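Local atomic coordinates of 450aa long hypothetical fmu protein (Pyrococcus horikoshii, PDB entry 2YXL), a protein that probably transfers a methyl group from S-adenosylmethionine to carbon 5 of cytosines in RNA, as a member of the RsmB/NOP family of class I methyltransferases. Residues Glu150-Tyr155 and Trp160-Val165; Tyr155-Trp160 and Asp175-Val180; Lys399-Phe404 and Phe411-Leu416. All coordinates share one frame; numbering follows the deposited sequence.

Followed from the N terminus, the chain first reaches contact 1, where helix 147-155 meets helix 159-169 at a steep angle and closes the short connection between two consecutive helices. Contact 2 begins on the same Tyr155 and runs forward to helix 173-181. Its segments alternate with those of contact 1, so the two cross along the chain; they share Tyr155 and Trp160, and their centres lie about 6 Å apart. Together they pack three consecutive helices against one another. Contact 3 follows in series, its centre about 31 Å from that of contact 1 and about 29 Å from that of contact 2, and closes the turn between helix 398-407 and strand 412-413 in the methyltransferase domain that carries the sinefungin pocket.

Contact 1 of 3, residues Glu150-Tyr155 and Trp160-Val165; sequences ELEWKY and WLIERV
With CG1 anti to its carbonyl carbon (chi1 -64°), Ile162 sends both branches toward helix 147-155, while Leu151, whose CG is anti to the backbone N (chi1 172°), reaches back to meet them tip to tip. Leu151 CG lies 3.8 Å from Ile162 CD1, and its two methyls rest near Ile162 CG2. The other neighbour of the isoleucine is Tyr155, one helical turn further on. Here Ile162 arrives at the ring edge, with CG2 3.5 Å from Tyr155 CD1 and CG1 close to the same atom. The result is a corner between two consecutive helices: those of Glu150-Tyr155 and Trp160-Val165 run at 73° to each other, with axes 10.7 Å apart at closest approach, and a buried isoleucine from the second projects into the angle, against residues i and i+4 of the first. Glu152 adds its backbone, since Ile162 CD1 sits 4.1 Å from Glu152 CA. Its carboxylate is used differently: OE1 accepts a hydrogen bond from the backbone N of Ser159, at the start of the second helix. On the far side of that helix, Arg164 forms a salt bridge with Glu358 through NH1.

Contact 2 of 3, residues Tyr155-Trp160 and Asp175-Val180; sequences YLAPSW and DFFRSV
Past the end of helix 147-155 the backbone enters positive phi at Leu156 (phi 55°), then extends through Ala157 to Pro158 at the N-cap position of the next helix, and it passes helix 173-181 with Tyr155 CA 5.8 Å from Phe177 CA. This is the inter-helix turn of a three-helix arrangement, in which the connection between the first two helices is packed against the third. Phe177 carries the third helix's share. The rings of Tyr155 and Phe177 are almost parallel, with planes at 7°, but they are displaced along their planes until little of one ring lies above the other, their centroids being 5.1 Å from each other. What lies over the phenylalanine face is chiefly Tyr155 CB, in a CH-pi contact 4.2 Å from the ring centroid; in return, Phe177 CD1 lies over a face of the tyrosine ring. The opposite face of Phe177 is met by the preceding residue, so the ring has carbon over both faces: Phe176 CD1 above its centre, Tyr155 CB nearer the rim. Ala157 CB comes up to the far part of the same ring, near CE2 and CZ. The carbonyl of Tyr155 also passes close to Phe177, but its hydrogen-bond partner is Asn181 ND2. Arg353 ties the two backbones together from outside, binding Leu156 O through NH2 and Val180 O through NH1. Within helix 173-181, Arg178 NH2 makes a salt bridge of 2.9 Å to Asp175 OD1; the carboxylate oxygen lies near the guanidinium plane, whereas the nitrogen stands above the carboxylate plane.

Contact 3 of 3, residues Lys399-Phe404 and Phe411-Leu416; sequences KNIRWF and FKLVPL
One face of the Phe411 ring receives the leading edge of Phe404: CE1 and CZ of the latter stand over it, CZ offset toward the rim, while Phe411 CG lies near the plane of the Phe404 ring. The planes meet at 59°, an oblique pairing with centroids 5.0 Å apart, and the closest atoms are Phe404 CE1 and Phe411 CG at 3.5 Å. The setting is a helix-to-strand connection in the Rossmann-like methyltransferase domain, where helix 398-407 lies against the sheet and the chain then returns to it as strand 412-413, next to strand 441-447. A chi1 of -171° sets CG of Phe404 opposite the backbone N and carries the ring off the helix toward the strand side, although the bond that leaves its backbone does not itself aim there. Phe411 does start out toward the helix, and its CB joins the ring in touching Phe404 CE1. Both rings also rest on Leu385 of strand 383-389 and on Ala376 of helix 361-376, so the aromatic pair belongs to the hydrophobic layer between sheet and helices. A second, lighter meeting lies one helical turn back. Ile401 faces the strand there and packs in addition on Tyr387 and Ala444. Its side chain is about 12 Å from that of Asp337, a predicted S-adenosylmethionine-binding residue, so the contact lies near the predicted site without belonging to it. Leu413 brings its side-chain end toward the helix, leaving Leu413 CD1 4.2 Å from Ile401 CG2.

Contact 1 of 3, residues Glu150-Tyr155 and Trp160-Val165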
# COMPACT_ATOMS: atom_id res chain seq x y z
N GLU A 150 25.34 -2.38 9.77
CA GLU A 150 25.12 -3.82 9.88
C GLU A 150 23.67 -4.12 10.26
O GLU A 150 23.06 -5.05 9.73
CB GLU A 150 26.08 -4.43 10.91
CG GLU A 150 26.38 -5.91 10.71
CD GLU A 150 27.44 -6.16 9.64
OE1 GLU A 150 28.54 -6.64 9.99
OE2 GLU A 150 27.17 -5.87 8.45
N LEU A 151 23.13 -3.32 11.18
CA LEU A 151 21.75 -3.42 11.62
C LEU A 151 20.77 -3.11 10.49
O LEU A 151 19.79 -3.84 10.29
CB LEU A 151 21.50 -2.49 12.81
CG LEU A 151 20.08 -2.27 13.34
CD1 LEU A 151 19.63 -3.43 14.23
CD2 LEU A 151 20.00 -0.95 14.09
N GLU A 152 21.03 -2.03 9.75
CA GLU A 152 20.18 -1.60 8.65
C GLU A 152 20.12 -2.63 7.53
O GLU A 152 19.10 -2.77 6.86
CB GLU A 152 20.63 -0.25 8.10
CG GLU A 152 20.31 0.94 9.00
CD GLU A 152 20.56 2.29 8.32
OE1 GLU A 152 19.83 3.25 8.64
OE2 GLU A 152 21.47 2.38 7.47
N TRP A 153 21.23 -3.35 7.32
CA TRP A 153 21.29 -4.40 6.29
C TRP A 153 20.57 -5.69 6.66
O TRP A 153 20.13 -6.43 5.78
CB TRP A 153 22.75 -4.69 5.91
CG TRP A 153 23.27 -3.77 4.84
CD1 TRP A 153 24.15 -2.73 5.00
CD2 TRP A 153 22.95 -3.80 3.44
NE1 TRP A 153 24.40 -2.12 3.80
CE2 TRP A 153 23.68 -2.76 2.82
CE3 TRP A 153 22.13 -4.61 2.65
CZ2 TRP A 153 23.60 -2.50 1.45
CZ3 TRP A 153 22.05 -4.36 1.29
CH2 TRP A 153 22.79 -3.31 0.70
N LYS A 154 20.43 -5.98 7.96
CA LYS A 154 19.71 -7.17 8.40
C LYS A 154 18.20 -7.03 8.29
O LYS A 154 17.51 -7.96 7.88
CB LYS A 154 20.12 -7.59 9.81
CG LYS A 154 21.30 -8.55 9.86
CD LYS A 154 21.28 -9.41 11.12
CE LYS A 154 22.36 -10.48 11.08
NZ LYS A 154 22.31 -11.38 12.26
N TYR A 155 17.68 -5.86 8.66
CA TYR A 155 16.24 -5.61 8.62
C TYR A 155 15.78 -4.97 7.31
O TYR A 155 14.58 -4.92 7.04
CB TYR A 155 15.79 -4.75 9.80
CG TYR A 155 15.94 -5.40 11.17
CD1 TYR A 155 15.98 -4.61 12.31
CD2 TYR A 155 16.03 -6.78 11.31
CE1 TYR A 155 16.11 -5.19 13.58
CE2 TYR A 155 16.16 -7.37 12.57
CZ TYR A 155 16.20 -6.56 13.70
OH TYR A 155 16.33 -7.12 14.95
N TRP A 160 16.17 4.73 12.27
CA TRP A 160 15.11 5.40 13.03
C TRP A 160 13.84 4.55 13.09
O TRP A 160 13.15 4.54 14.12
CB TRP A 160 14.80 6.79 12.46
CG TRP A 160 13.93 6.80 11.23
CD1 TRP A 160 14.34 6.81 9.93
CD2 TRP A 160 12.49 6.80 11.19
NE1 TRP A 160 13.25 6.82 9.09
CE2 TRP A 160 12.10 6.81 9.84
CE3 TRP A 160 11.49 6.79 12.18
CZ2 TRP A 160 10.76 6.81 9.43
CZ3 TRP A 160 10.16 6.79 11.78
CH2 TRP A 160 9.81 6.80 10.42
N LEU A 161 13.53 3.86 12.00
CA LEU A 161 12.35 3.00 11.92
C LEU A 161 12.55 1.77 12.79
O LEU A 161 11.67 1.41 13.57
CB LEU A 161 12.06 2.58 10.48
CG LEU A 161 10.61 2.51 9.97
CD1 LEU A 161 10.48 1.43 8.91
CD2 LEU A 161 9.56 2.31 11.07
N ILE A 162 13.71 1.13 12.65
CA ILE A 162 14.08 -0.03 13.46
C ILE A 162 13.94 0.28 14.95
O ILE A 162 13.39 -0.51 15.71
CB ILE A 162 15.53 -0.50 13.15
CG1 ILE A 162 15.64 -0.97 11.70
CG2 ILE A 162 15.97 -1.59 14.14
CD1 ILE A 162 17.06 -1.22 11.22
N GLU A 163 14.44 1.45 15.34
CA GLU A 163 14.36 1.92 16.72
C GLU A 163 12.90 2.12 17.14
O GLU A 163 12.48 1.66 18.21
CB GLU A 163 15.15 3.22 16.89
CG GLU A 163 15.68 3.46 18.30
CD GLU A 163 16.75 2.45 18.72
OE1 GLU A 163 16.70 1.99 19.88
OE2 GLU A 163 17.62 2.11 17.89
N ARG A 164 12.13 2.78 16.28
CA ARG A 164 10.72 3.08 16.54
C ARG A 164 9.86 1.81 16.64
O ARG A 164 8.95 1.75 17.46
CB ARG A 164 10.17 4.03 15.47
CG ARG A 164 8.89 4.77 15.84
CD ARG A 164 9.13 5.84 16.89
NE ARG A 164 7.95 6.69 17.07
CZ ARG A 164 7.79 7.88 16.51
NH1 ARG A 164 8.73 8.39 15.72
NH2 ARG A 164 6.68 8.57 16.73
N VAL A 165 10.16 0.81 15.81
CA VAL A 165 9.47 -0.49 15.87
C VAL A 165 9.83 -1.23 17.17
O VAL A 165 8.96 -1.80 17.82
CB VAL A 165 9.76 -1.37 14.62
CG1 VAL A 165 9.17 -2.77 14.78
CG2 VAL A 165 9.19 -0.72 13.36

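Contact 2 of 3, residues Tyr155-Trp160 and Asp175-Val180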
# COMPACT_ATOMS: atom_id res chain seq x y z
N TYR A 155 17.68 -5.86 8.66
CA TYR A 155 16.24 -5.61 8.62
C TYR A 155 15.78 -4.97 7.31
O TYR A 155 14.58 -4.92 7.04
CB TYR A 155 15.79 -4.75 9.80
CG TYR A 155 15.94 -5.40 11.17
CD1 TYR A 155 15.98 -4.61 12.31
CD2 TYR A 155 16.03 -6.78 11.31
CE1 TYR A 155 16.11 -5.19 13.58
CE2 TYR A 155 16.16 -7.37 12.57
CZ TYR A 155 16.20 -6.56 13.70
OH TYR A 155 16.33 -7.12 14.95
N LEU A 156 16.74 -4.50 6.51
CA LEU A 156 16.47 -3.74 5.28
C LEU A 156 15.57 -2.54 5.59
O LEU A 156 14.53 -2.34 4.96
CB LEU A 156 15.87 -4.64 4.18
CG LEU A 156 16.58 -5.96 3.83
CD1 LEU A 156 15.78 -6.75 2.79
CD2 LEU A 156 18.01 -5.73 3.34
N ALA A 157 15.99 -1.74 6.57
CA ALA A 157 15.20 -0.62 7.07
C ALA A 157 16.09 0.47 7.66
O ALA A 157 17.18 0.17 8.15
CB ALA A 157 14.20 -1.11 8.12
N PRO A 158 15.63 1.74 7.63
CA PRO A 158 16.44 2.81 8.24
C PRO A 158 16.47 2.69 9.76
O PRO A 158 15.50 2.21 10.36
CB PRO A 158 15.72 4.08 7.81
CG PRO A 158 14.32 3.67 7.56
CD PRO A 158 14.38 2.26 7.05
N SER A 159 17.57 3.13 10.36
CA SER A 159 17.81 2.99 11.79
C SER A 159 16.72 3.59 12.68
O SER A 159 16.38 3.01 13.71
CB SER A 159 19.18 3.59 12.16
OG SER A 159 19.60 3.15 13.44
N TRP A 160 16.17 4.73 12.27
CA TRP A 160 15.11 5.40 13.03
C TRP A 160 13.84 4.55 13.09
O TRP A 160 13.15 4.54 14.12
CB TRP A 160 14.80 6.79 12.46
CG TRP A 160 13.93 6.80 11.23
CD1 TRP A 160 14.34 6.81 9.93
CD2 TRP A 160 12.49 6.80 11.19
NE1 TRP A 160 13.25 6.82 9.09
CE2 TRP A 160 12.10 6.81 9.84
CE3 TRP A 160 11.49 6.79 12.18
CZ2 TRP A 160 10.76 6.81 9.43
CZ3 TRP A 160 10.16 6.79 11.78
CH2 TRP A 160 9.81 6.80 10.42
N ASP A 175 10.83 -10.55 13.87
CA ASP A 175 9.76 -11.25 13.17
C ASP A 175 8.93 -10.32 12.28
O ASP A 175 8.53 -10.70 11.17
CB ASP A 175 8.85 -12.00 14.15
CG ASP A 175 9.50 -13.25 14.71
OD1 ASP A 175 10.23 -13.94 13.96
OD2 ASP A 175 9.26 -13.56 15.90
N PHE A 176 8.68 -9.10 12.78
CA PHE A 176 7.96 -8.08 12.02
C PHE A 176 8.67 -7.77 10.71
O PHE A 176 8.05 -7.78 9.64
CB PHE A 176 7.81 -6.79 12.84
CG PHE A 176 7.29 -5.62 12.04
CD1 PHE A 176 8.16 -4.68 11.52
CD2 PHE A 176 5.92 -5.47 11.81
CE1 PHE A 176 7.69 -3.60 10.78
CE2 PHE A 176 5.44 -4.40 11.06
CZ PHE A 176 6.33 -3.46 10.55
N PHE A 177 9.97 -7.50 10.79
CA PHE A 177 10.75 -7.19 9.60
C PHE A 177 10.91 -8.39 8.68
O PHE A 177 10.93 -8.23 7.46
CB PHE A 177 12.09 -6.54 9.95
CG PHE A 177 11.97 -5.09 10.35
CD1 PHE A 177 12.13 -4.71 11.68
CD2 PHE A 177 11.67 -4.12 9.40
CE1 PHE A 177 12.00 -3.37 12.06
CE2 PHE A 177 11.54 -2.78 9.77
CZ PHE A 177 11.71 -2.41 11.10
N ARG A 178 10.99 -9.59 9.25
CA ARG A 178 10.95 -10.81 8.45
C ARG A 178 9.66 -10.91 7.62
O ARG A 178 9.73 -11.15 6.42
CB ARG A 178 11.13 -12.06 9.32
CG ARG A 178 12.59 -12.46 9.50
CD ARG A 178 12.73 -13.91 9.94
NE ARG A 178 12.48 -14.07 11.37
CZ ARG A 178 13.43 -14.19 12.30
NH1 ARG A 178 14.71 -14.16 11.96
NH2 ARG A 178 13.09 -14.33 13.58
N SER A 179 8.51 -10.69 8.26
CA SER A 179 7.22 -10.75 7.57
C SER A 179 7.03 -9.67 6.49
O SER A 179 6.34 -9.92 5.50
CB SER A 179 6.06 -10.71 8.56
OG SER A 179 5.99 -9.46 9.22
N VAL A 180 7.62 -8.49 6.68
CA VAL A 180 7.54 -7.44 5.65
C VAL A 180 8.68 -7.54 4.62
O VAL A 180 8.72 -6.77 3.66
CB VAL A 180 7.44 -5.99 6.24
CG1 VAL A 180 6.17 -5.83 7.09
CG2 VAL A 180 8.68 -5.60 7.04

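Contact 3 of 3, residues Lys399-Phe404 and Phe411-Leu416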
# COMPACT_ATOMS: atom_id res chain seq x y z
N LYS A 399 -2.74 6.97 20.91
CA LYS A 399 -2.57 8.36 21.37
C LYS A 399 -3.73 9.23 20.90
O LYS A 399 -4.26 10.03 21.68
CB LYS A 399 -1.24 8.91 20.86
CG LYS A 399 -0.94 10.36 21.23
CD LYS A 399 0.27 10.84 20.45
CE LYS A 399 0.82 12.14 21.00
NZ LYS A 399 2.18 12.42 20.45
N ASN A 400 -4.13 9.08 19.64
CA ASN A 400 -5.25 9.83 19.07
C ASN A 400 -6.62 9.48 19.65
O ASN A 400 -7.54 10.29 19.62
CB ASN A 400 -5.27 9.70 17.55
CG ASN A 400 -4.33 10.66 16.85
OD1 ASN A 400 -3.72 11.53 17.48
ND2 ASN A 400 -4.21 10.51 15.54
N ILE A 401 -6.75 8.26 20.17
CA ILE A 401 -8.00 7.80 20.79
C ILE A 401 -8.09 8.25 22.25
O ILE A 401 -9.16 8.68 22.69
CB ILE A 401 -8.21 6.27 20.63
CG1 ILE A 401 -8.26 5.88 19.14
CG2 ILE A 401 -9.48 5.79 21.35
CD1 ILE A 401 -9.26 6.68 18.29
N ARG A 402 -6.98 8.16 22.98
CA ARG A 402 -6.91 8.66 24.35
C ARG A 402 -7.24 10.15 24.42
O ARG A 402 -7.90 10.60 25.34
CB ARG A 402 -5.54 8.40 24.97
CG ARG A 402 -5.34 6.98 25.47
CD ARG A 402 -4.13 6.88 26.38
NE ARG A 402 -3.71 5.49 26.59
CZ ARG A 402 -2.86 4.83 25.80
NH1 ARG A 402 -2.55 3.57 26.07
NH2 ARG A 402 -2.33 5.43 24.74
N TRP A 403 -6.76 10.90 23.42
CA TRP A 403 -7.09 12.31 23.27
C TRP A 403 -8.59 12.49 23.01
O TRP A 403 -9.22 13.36 23.61
CB TRP A 403 -6.28 12.95 22.13
CG TRP A 403 -6.72 14.34 21.79
CD1 TRP A 403 -6.35 15.50 22.40
CD2 TRP A 403 -7.64 14.72 20.75
NE1 TRP A 403 -6.97 16.57 21.82
CE2 TRP A 403 -7.77 16.12 20.80
CE3 TRP A 403 -8.37 14.00 19.79
CZ2 TRP A 403 -8.60 16.83 19.92
CZ3 TRP A 403 -9.19 14.71 18.91
CH2 TRP A 403 -9.30 16.11 18.99
N PHE A 404 -9.13 11.67 22.12
CA PHE A 404 -10.54 11.74 21.73
C PHE A 404 -11.47 11.47 22.92
O PHE A 404 -12.49 12.14 23.08
CB PHE A 404 -10.83 10.76 20.59
CG PHE A 404 -12.20 10.91 19.99
CD1 PHE A 404 -13.24 10.08 20.38
CD2 PHE A 404 -12.45 11.89 19.03
CE1 PHE A 404 -14.51 10.21 19.83
CE2 PHE A 404 -13.71 12.03 18.47
CZ PHE A 404 -14.74 11.19 18.87
N PHE A 411 -18.27 10.24 23.84
CA PHE A 411 -18.10 8.92 23.24
C PHE A 411 -17.52 7.95 24.27
O PHE A 411 -16.94 8.37 25.27
CB PHE A 411 -17.17 9.01 22.03
CG PHE A 411 -17.82 9.56 20.80
CD1 PHE A 411 -17.97 10.94 20.63
CD2 PHE A 411 -18.29 8.71 19.80
CE1 PHE A 411 -18.57 11.46 19.49
CE2 PHE A 411 -18.89 9.22 18.65
CZ PHE A 411 -19.03 10.59 18.50
N LYS A 412 -17.71 6.66 24.01
CA LYS A 412 -17.02 5.62 24.77
C LYS A 412 -16.57 4.48 23.86
O LYS A 412 -17.18 4.22 22.81
CB LYS A 412 -17.85 5.13 25.96
CG LYS A 412 -19.24 4.60 25.64
CD LYS A 412 -19.26 3.08 25.59
CE LYS A 412 -20.66 2.54 25.80
NZ LYS A 412 -20.68 1.06 25.73
N LEU A 413 -15.50 3.80 24.26
CA LEU A 413 -14.88 2.76 23.45
C LEU A 413 -15.67 1.45 23.54
O LEU A 413 -15.88 0.91 24.63
CB LEU A 413 -13.43 2.56 23.90
CG LEU A 413 -12.41 1.90 22.97
CD1 LEU A 413 -12.27 2.64 21.65
CD2 LEU A 413 -11.07 1.81 23.67
N VAL A 414 -16.12 0.96 22.38
CA VAL A 414 -16.82 -0.33 22.29
C VAL A 414 -15.75 -1.41 22.10
O VAL A 414 -15.05 -1.41 21.09
CB VAL A 414 -17.83 -0.37 21.12
CG1 VAL A 414 -18.63 -1.67 21.13
CG2 VAL A 414 -18.77 0.83 21.17
N PRO A 415 -15.64 -2.33 23.08
CA PRO A 415 -14.57 -3.34 23.09
C PRO A 415 -14.56 -4.20 21.83
O PRO A 415 -15.61 -4.62 21.36
CB PRO A 415 -14.90 -4.19 24.32
CG PRO A 415 -15.72 -3.31 25.19
CD PRO A 415 -16.53 -2.47 24.25
N LEU A 416 -13.36 -4.44 21.30
CA LEU A 416 -13.16 -5.24 20.10
C LEU A 416 -12.26 -6.43 20.38
O LEU A 416 -11.23 -6.29 21.05
CB LEU A 416 -12.54 -4.38 18.99
CG LEU A 416 -13.41 -3.78 17.87
CD1 LEU A 416 -14.80 -3.36 18.33
CD2 LEU A 416 -12.69 -2.60 17.23